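Local atomic coordinates of aggregation suppressing protein (Salmonella enterica subsp. enterica serovar Typhimurium, PDB entry 4ZJ9), a protein that probably acts as a small heat-shock chaperone that suppresses the aggregation of other proteins under stress, built around an alpha-crystallin domain. Residues 58-63 / 126-131; 64-69 / 104-109. All coordinates share one frame; numbering follows the deposited sequence.

Interaction 1: residues 58-63 / 126-131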
ATOM      1  N   LEU A  58       1.572   5.233  17.830  1.00 39.53           N
ATOM      2  CA  LEU A  58       1.974   4.559  16.597  1.00 38.21           C
ATOM      3  C   LEU A  58       1.282   5.237  15.457  1.00 33.70           C
ATOM      4  O   LEU A  58       0.065   5.283  15.400  1.00 30.86           O
ATOM      5  CB  LEU A  58       1.685   3.075  16.597  1.00 43.55           C
ATOM      6  CG  LEU A  58       2.111   2.374  15.279  1.00 43.01           C
ATOM      7  CD1 LEU A  58       3.624   2.230  15.161  1.00 41.75           C
ATOM      8  CD2 LEU A  58       1.433   1.008  15.118  1.00 47.12           C
ATOM      9  N   LEU A  59       2.084   5.783  14.559  1.00 32.18           N
ATOM     10  CA  LEU A  59       1.585   6.393  13.352  1.00 32.52           C
ATOM     11  C   LEU A  59       1.784   5.396  12.227  1.00 29.68           C
ATOM     12  O   LEU A  59       2.888   4.846  12.026  1.00 31.00           O
ATOM     13  CB  LEU A  59       2.385   7.671  13.055  1.00 37.03           C
ATOM     14  CG  LEU A  59       2.121   8.276  11.696  1.00 35.96           C
ATOM     15  CD1 LEU A  59       0.709   8.827  11.632  1.00 35.75           C
ATOM     16  CD2 LEU A  59       3.183   9.344  11.483  1.00 41.26           C
ATOM     17  N   THR A  60       0.723   5.142  11.492  1.00 31.97           N
ATOM     18  CA  THR A  60       0.815   4.285  10.311  1.00 28.01           C
ATOM     19  C   THR A  60       0.403   5.051   9.081  1.00 26.50           C
ATOM     20  O   THR A  60      -0.734   5.545   8.984  1.00 32.92           O
ATOM     21  CB  THR A  60      -0.135   3.038  10.512  1.00 32.37           C
ATOM     22  OG1 THR A  60       0.334   2.326  11.654  1.00 36.44           O
ATOM     23  CG2 THR A  60      -0.092   2.112   9.339  1.00 35.53           C
ATOM     24  N   VAL A  61       1.313   5.133   8.110  1.00 26.28           N
ATOM     25  CA  VAL A  61       1.004   5.822   6.882  1.00 27.39           C
ATOM     26  C   VAL A  61       0.943   4.807   5.731  1.00 27.78           C
ATOM     27  O   VAL A  61       1.830   3.978   5.579  1.00 29.37           O
ATOM     28  CB  VAL A  61       2.069   6.881   6.575  1.00 28.67           C
ATOM     29  CG1 VAL A  61       1.650   7.751   5.388  1.00 30.65           C
ATOM     30  CG2 VAL A  61       2.266   7.751   7.789  1.00 31.90           C
ATOM     31  N   SER A  62      -0.127   4.910   4.934  1.00 28.64           N
ATOM     32  CA  SER A  62      -0.339   4.021   3.761  1.00 28.30           C
ATOM     33  C   SER A  62       0.517   4.551   2.596  1.00 31.81           C
ATOM     34  O   SER A  62       0.252   5.640   2.101  1.00 32.66           O
ATOM     35  CB  SER A  62      -1.790   3.980   3.310  1.00 30.77           C
ATOM     36  OG  SER A  62      -1.944   3.014   2.221  1.00 32.40           O
ATOM     37  N   VAL A  63       1.566   3.813   2.224  1.00 30.70           N
ATOM     38  CA  VAL A  63       2.493   4.270   1.218  1.00 32.31           C
ATOM     39  C   VAL A  63       2.829   3.099   0.248  1.00 31.56           C
ATOM     40  O   VAL A  63       3.996   2.713   0.107  1.00 32.38           O
ATOM     41  CB  VAL A  63       3.771   4.885   1.811  1.00 31.42           C
ATOM     42  CG1 VAL A  63       3.472   6.291   2.361  1.00 37.18           C
ATOM     43  CG2 VAL A  63       4.358   3.961   2.815  1.00 33.22           C
ATOM     44  N   GLN A 126       5.164  -3.889   4.007  1.00 32.12           N
ATOM     45  CA  GLN A 126       3.837  -4.085   3.398  1.00 34.51           C
ATOM     46  C   GLN A 126       3.101  -2.914   2.951  1.00 31.28           C
ATOM     47  O   GLN A 126       1.879  -2.888   3.016  1.00 32.63           O
ATOM     48  CB  GLN A 126       3.010  -4.929   4.357  1.00 36.12           C
ATOM     49  CG  GLN A 126       3.814  -6.225   4.560  1.00 51.37           C
ATOM     50  CD  GLN A 126       2.931  -7.422   4.633  1.00 61.35           C
ATOM     51  OE1 GLN A 126       2.403  -7.731   5.708  1.00 86.56           O
ATOM     52  NE2 GLN A 126       2.709  -8.079   3.492  1.00 55.42           N
ATOM     53  N   GLY A 127       3.819  -1.958   2.385  1.00 27.45           N
ATOM     54  CA  GLY A 127       3.230  -0.732   1.853  1.00 30.65           C
ATOM     55  C   GLY A 127       2.767   0.231   2.931  1.00 28.74           C
ATOM     56  O   GLY A 127       2.032   1.172   2.653  1.00 28.36           O
ATOM     57  N   LEU A 128       3.262   0.025   4.152  1.00 28.72           N
ATOM     58  CA  LEU A 128       2.915   0.803   5.293  1.00 30.46           C
ATOM     59  C   LEU A 128       4.174   1.381   5.939  1.00 30.16           C
ATOM     60  O   LEU A 128       5.206   0.724   5.986  1.00 32.78           O
ATOM     61  CB  LEU A 128       2.111   0.006   6.369  1.00 30.20           C
ATOM     62  CG  LEU A 128       0.785  -0.584   5.886  1.00 31.55           C
ATOM     63  CD1 LEU A 128       0.173  -1.430   6.994  1.00 39.21           C
ATOM     64  CD2 LEU A 128      -0.143   0.462   5.337  1.00 32.80           C
ATOM     65  N   LEU A 129       4.073   2.651   6.389  1.00 31.23           N
ATOM     66  CA  LEU A 129       5.194   3.242   7.102  1.00 30.19           C
ATOM     67  C   LEU A 129       4.731   3.341   8.536  1.00 31.72           C
ATOM     68  O   LEU A 129       3.722   4.016   8.805  1.00 31.09           O
ATOM     69  CB  LEU A 129       5.480   4.625   6.547  1.00 33.26           C
ATOM     70  CG  LEU A 129       6.623   5.351   7.312  1.00 36.52           C
ATOM     71  CD1 LEU A 129       7.991   4.667   7.223  1.00 44.26           C
ATOM     72  CD2 LEU A 129       6.687   6.727   6.694  1.00 35.40           C
ATOM     73  N   LEU A 130       5.420   2.666   9.430  1.00 31.86           N
ATOM     74  CA  LEU A 130       5.096   2.603  10.816  1.00 34.25           C
ATOM     75  C   LEU A 130       6.113   3.381  11.632  1.00 34.61           C
ATOM     76  O   LEU A 130       7.294   3.025  11.673  1.00 34.13           O
ATOM     77  CB  LEU A 130       5.089   1.147  11.300  1.00 36.83           C
ATOM     78  CG  LEU A 130       3.695   0.509  11.108  1.00 46.67           C
ATOM     79  CD1 LEU A 130       3.368   0.214   9.667  1.00 48.70           C
ATOM     80  CD2 LEU A 130       3.686  -0.821  11.837  1.00 57.65           C
ATOM     81  N   VAL A 131       5.636   4.403  12.324  1.00 32.59           N
ATOM     82  CA  VAL A 131       6.464   5.294  13.119  1.00 33.93           C
ATOM     83  C   VAL A 131       6.036   5.275  14.586  1.00 34.66           C
ATOM     84  O   VAL A 131       4.930   5.712  14.939  1.00 34.01           O
ATOM     85  CB  VAL A 131       6.363   6.706  12.578  1.00 33.55           C
ATOM     86  CG1 VAL A 131       7.380   7.593  13.332  1.00 37.60           C
ATOM     87  CG2 VAL A 131       6.742   6.680  11.117  1.00 35.32           C
TER

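Interaction 2: residues 64-69 / 104-109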
ATOM      1  N   PRO A  64       1.798   2.556  -0.454  1.00 30.37           N
ATOM      2  CA  PRO A  64       2.093   1.369  -1.283  1.00 29.26           C
ATOM      3  C   PRO A  64       2.931   1.805  -2.474  1.00 32.53           C
ATOM      4  O   PRO A  64       2.733   2.923  -2.989  1.00 30.87           O
ATOM      5  CB  PRO A  64       0.716   0.887  -1.676  1.00 31.75           C
ATOM      6  CG  PRO A  64      -0.191   2.092  -1.588  1.00 33.40           C
ATOM      7  CD  PRO A  64       0.369   2.846  -0.413  1.00 33.47           C
ATOM      8  N   GLY A  65       3.887   0.966  -2.870  1.00 34.91           N
ATOM      9  CA  GLY A  65       4.794   1.305  -3.957  1.00 37.54           C
ATOM     10  C   GLY A  65       5.921   2.282  -3.683  1.00 36.24           C
ATOM     11  O   GLY A  65       6.769   2.568  -4.557  1.00 37.10           O
ATOM     12  N   TRP A  66       5.914   2.866  -2.501  1.00 34.46           N
ATOM     13  CA  TRP A  66       6.998   3.808  -2.115  1.00 36.52           C
ATOM     14  C   TRP A  66       8.234   3.043  -1.678  1.00 36.07           C
ATOM     15  O   TRP A  66       8.097   2.016  -0.973  1.00 35.85           O
ATOM     16  CB  TRP A  66       6.520   4.750  -0.999  1.00 34.71           C
ATOM     17  CG  TRP A  66       5.572   5.770  -1.479  1.00 32.10           C
ATOM     18  CD1 TRP A  66       4.247   5.633  -1.671  1.00 34.57           C
ATOM     19  CD2 TRP A  66       5.907   7.103  -1.839  1.00 30.42           C
ATOM     20  NE1 TRP A  66       3.715   6.786  -2.121  1.00 35.41           N
ATOM     21  CE2 TRP A  66       4.722   7.728  -2.223  1.00 33.62           C
ATOM     22  CE3 TRP A  66       7.105   7.804  -1.895  1.00 36.34           C
ATOM     23  CZ2 TRP A  66       4.675   9.024  -2.655  1.00 37.44           C
ATOM     24  CZ3 TRP A  66       7.070   9.118  -2.333  1.00 42.53           C
ATOM     25  CH2 TRP A  66       5.847   9.724  -2.697  1.00 37.51           C
ATOM     26  N   LYS A  67       9.412   3.523  -2.116  1.00 37.92           N
ATOM     27  CA  LYS A  67      10.714   2.970  -1.730  1.00 39.04           C
ATOM     28  C   LYS A  67      11.331   3.760  -0.552  1.00 37.27           C
ATOM     29  O   LYS A  67      10.979   4.911  -0.293  1.00 40.33           O
ATOM     30  CB  LYS A  67      11.691   2.949  -2.906  1.00 47.16           C
ATOM     31  CG  LYS A  67      11.339   1.984  -4.049  1.00 53.01           C
ATOM     32  CD  LYS A  67      12.294   2.161  -5.221  1.00 63.35           C
ATOM     33  N   GLU A  68      12.252   3.116   0.161  1.00 42.00           N
ATOM     34  CA  GLU A  68      12.810   3.720   1.370  1.00 47.12           C
ATOM     35  C   GLU A  68      13.525   4.988   0.983  1.00 45.71           C
ATOM     36  O   GLU A  68      13.407   6.006   1.644  1.00 46.62           O
ATOM     37  CB  GLU A  68      13.700   2.768   2.199  1.00 49.48           C
ATOM     38  CG  GLU A  68      15.081   2.437   1.638  1.00 59.65           C
ATOM     39  CD  GLU A  68      15.828   1.301   2.412  1.00 64.20           C
ATOM     40  OE1 GLU A  68      15.446   0.941   3.549  1.00 58.50           O
ATOM     41  OE2 GLU A  68      16.808   0.736   1.868  1.00 71.25           O
ATOM     42  N   GLU A  69      14.190   4.980  -0.142  1.00 48.83           N
ATOM     43  CA  GLU A  69      14.886   6.225  -0.575  1.00 54.59           C
ATOM     44  C   GLU A  69      13.967   7.422  -0.924  1.00 50.03           C
ATOM     45  O   GLU A  69      14.434   8.540  -1.028  1.00 49.57           O
ATOM     46  CB  GLU A  69      15.847   5.961  -1.759  1.00 63.55           C
ATOM     47  CG  GLU A  69      15.184   5.415  -3.007  1.00 65.96           C
ATOM     48  CD  GLU A  69      15.119   3.899  -3.012  1.00 73.30           C
ATOM     49  OE1 GLU A  69      15.210   3.248  -1.919  1.00 68.28           O
ATOM     50  OE2 GLU A  69      14.967   3.361  -4.127  1.00 86.30           O
ATOM     51  N   LYS A 104       0.460   8.018  -7.604  1.00 53.95           N
ATOM     52  CA  LYS A 104       1.532   8.196  -6.637  1.00 60.64           C
ATOM     53  C   LYS A 104       1.988   9.682  -6.765  1.00 59.64           C
ATOM     54  O   LYS A 104       2.398  10.147  -7.831  1.00 60.42           O
ATOM     55  CB  LYS A 104       2.651   7.181  -6.910  1.00 69.15           C
ATOM     56  CG  LYS A 104       3.703   7.034  -5.801  1.00 69.44           C
ATOM     57  CD  LYS A 104       4.828   6.070  -6.209  1.00 65.05           C
ATOM     58  CE  LYS A 104       6.188   6.457  -5.644  1.00 62.77           C
ATOM     59  NZ  LYS A 104       7.115   5.285  -5.764  1.00 60.25           N
ATOM     60  N   ALA A 105       1.804  10.418  -5.685  1.00 54.61           N
ATOM     61  CA  ALA A 105       2.047  11.837  -5.634  1.00 53.88           C
ATOM     62  C   ALA A 105       2.817  12.164  -4.373  1.00 52.97           C
ATOM     63  O   ALA A 105       2.564  11.571  -3.324  1.00 51.94           O
ATOM     64  CB  ALA A 105       0.714  12.575  -5.644  1.00 60.48           C
ATOM     65  N   ASP A 106       3.749  13.102  -4.494  1.00 53.37           N
ATOM     66  CA  ASP A 106       4.557  13.561  -3.373  1.00 57.63           C
ATOM     67  C   ASP A 106       3.642  14.099  -2.282  1.00 59.48           C
ATOM     68  O   ASP A 106       2.549  14.625  -2.559  1.00 53.06           O
ATOM     69  CB  ASP A 106       5.532  14.653  -3.850  1.00 63.33           C
ATOM     70  CG  ASP A 106       6.556  14.137  -4.848  1.00 61.09           C
ATOM     71  OD1 ASP A 106       6.532  12.915  -5.099  1.00 59.12           O
ATOM     72  OD2 ASP A 106       7.405  14.921  -5.339  1.00 67.08           O
ATOM     73  N   PHE A 107       4.067  13.965  -1.028  1.00 54.20           N
ATOM     74  CA  PHE A 107       3.243  14.405   0.086  1.00 48.83           C
ATOM     75  C   PHE A 107       4.099  14.869   1.248  1.00 50.33           C
ATOM     76  O   PHE A 107       5.308  14.653   1.265  1.00 44.84           O
ATOM     77  CB  PHE A 107       2.357  13.265   0.562  1.00 49.67           C
ATOM     78  CG  PHE A 107       3.127  12.096   1.116  1.00 47.15           C
ATOM     79  CD1 PHE A 107       3.523  11.045   0.294  1.00 45.86           C
ATOM     80  CD2 PHE A 107       3.418  12.029   2.468  1.00 45.31           C
ATOM     81  CE1 PHE A 107       4.202   9.959   0.827  1.00 41.98           C
ATOM     82  CE2 PHE A 107       4.081  10.943   3.001  1.00 41.71           C
ATOM     83  CZ  PHE A 107       4.518   9.932   2.165  1.00 42.71           C
ATOM     84  N   GLN A 108       3.465  15.527   2.199  1.00 50.56           N
ATOM     85  CA  GLN A 108       4.087  15.879   3.428  1.00 57.29           C
ATOM     86  C   GLN A 108       3.028  15.903   4.507  1.00 55.82           C
ATOM     87  O   GLN A 108       2.020  16.637   4.430  1.00 58.33           O
ATOM     88  CB  GLN A 108       4.821  17.211   3.354  1.00 64.15           C
ATOM     89  CG  GLN A 108       5.844  17.312   4.477  1.00 74.59           C
ATOM     90  CD  GLN A 108       5.955  18.690   5.061  1.00 76.46           C
ATOM     91  OE1 GLN A 108       5.000  19.190   5.667  1.00 79.06           O
ATOM     92  NE2 GLN A 108       7.116  19.316   4.883  1.00 78.80           N
ATOM     93  N   LEU A 109       3.263  15.045   5.497  1.00 45.11           N
ATOM     94  CA  LEU A 109       2.458  14.955   6.668  1.00 48.21           C
ATOM     95  C   LEU A 109       3.262  15.583   7.800  1.00 46.72           C
ATOM     96  O   LEU A 109       4.448  15.482   7.806  1.00 46.43           O
ATOM     97  CB  LEU A 109       2.104  13.502   6.945  1.00 48.20           C
ATOM     98  CG  LEU A 109       1.301  12.822   5.845  1.00 52.49           C
ATOM     99  CD1 LEU A 109       1.025  11.423   6.308  1.00 53.15           C
ATOM    100  CD2 LEU A 109      -0.036  13.523   5.592  1.00 51.91           C
TER

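Interaction 1: residues 58-63 / 126-131
Thr-60 holds CG2 anti to its backbone N and OG1 beside that N, while Leu-130 holds CG beside its own N and its second torsion (chi2 73°) turns CD1 to within 4.0 Å of CG2 of Thr-60. The two side chains lie side by side because the residues face each other as a non-hydrogen-bonded pair, on the face they share with Ser-62 and Leu-128. The backbones beneath are two central antiparallel strands of the alpha-crystallin domain, a beta-sandwich; their short axes run at 163°, 4.6 Å apart at closest approach. Leu-59 with Val-131 and Val-61 with Leu-129 are hydrogen-bonded pairs, and Ser-62 with Leu-128 is a second non-hydrogen-bonded one. The four bonds of the hydrogen-bonded pairs are nearly straight. Between them, CA-H...O contacts fill in, the closest from CA of Thr-60 to O of Leu-129 at 3.3 Å.

On the opposite face Leu-59, Val-61, Leu-129 and Val-131 form an apolar layer that continues inward: Leu-59 packs on Phe-111 and Val-61 on Leu-109 of strand 107-112 in the other sheet, which identifies this face as the sandwich core. The Thr-60 face instead meets the second subunit, Thr-60 resting on Ile-102 and Leu-128 on Gly-65 of that chain. Past the last paired residues, Gly-127 adopts a positive phi as the chain turns into strand 128-134. Its carbonyl O still takes a 2.7 Å bond from Val-63 N, more bent at 154°, and CG2 of Val-63 packs 4.0 Å from CB of Leu-129.

Interaction 2: residues 64-69 / 104-109
NZ of Lys-104 is gripped by two oxygens: it donates to Gly-65 O at 3.0 Å and forms a salt bridge with OE1 of Glu-70, just beyond the loop 64-69. The ammonium approaches the Gly-65 carbonyl from above its plane, 48° out of it. To get there the lysine chain, bent at chi3 (146°), travels across the indole of Trp-66. CG touches NE1 of Trp-66, and CE sits over the centre of the six-membered ring, 3.9 Å from its centroid, as a CH-pi contact. NZ itself lies over the five-membered ring, 4.7 Å from that centroid, in a cation-pi arrangement.

The other face of the indole receives Phe-107, whose edge points at it in a T-shaped pair with the planes at 82°. CE1 of Phe-107 makes the touch, 3.6 Å from CZ2 of Trp-66 and displaced toward the rim of the ring. Ala-105 O lies in the indole plane at the benzo edge, 3.4 Å from CZ2 of Trp-66. Thus the segment 104-107 wraps the indole on both faces and along one edge, while Leu-71 and His-86 also touch it. The contact fastens the loop after strand 56-62 to the approach of strand 107-112 in the alpha-crystallin sandwich. Chemically, the two oxygens hold the ammonium on one face of the indole while the phenyl edge packs against the opposite face; the electron-rich indole face and the Glu-70 carboxylate would both be expected to stabilise the positive charge of Lys-104.

Overall arrangement
From the N terminus the chain runs through strand 56-62, which supplies the first half of interaction 1, and passes directly into 64-69, the first half of interaction 2. It then makes strands 71-76 and 79-84 and crosses a long, mostly irregular region before 104-109 returns to close the inner loop. Only after strand 118-125 does 126-131 close the outer one, so interaction 2 nests inside interaction 1. The first contact joins strands within the four-stranded sheet; the second anchors an intersheet loop beside strand 107-112 of the three-stranded sheet. They meet where CG1 of Val-63 packs 3.8 Å from CZ of Phe-107, and both touch the second subunit.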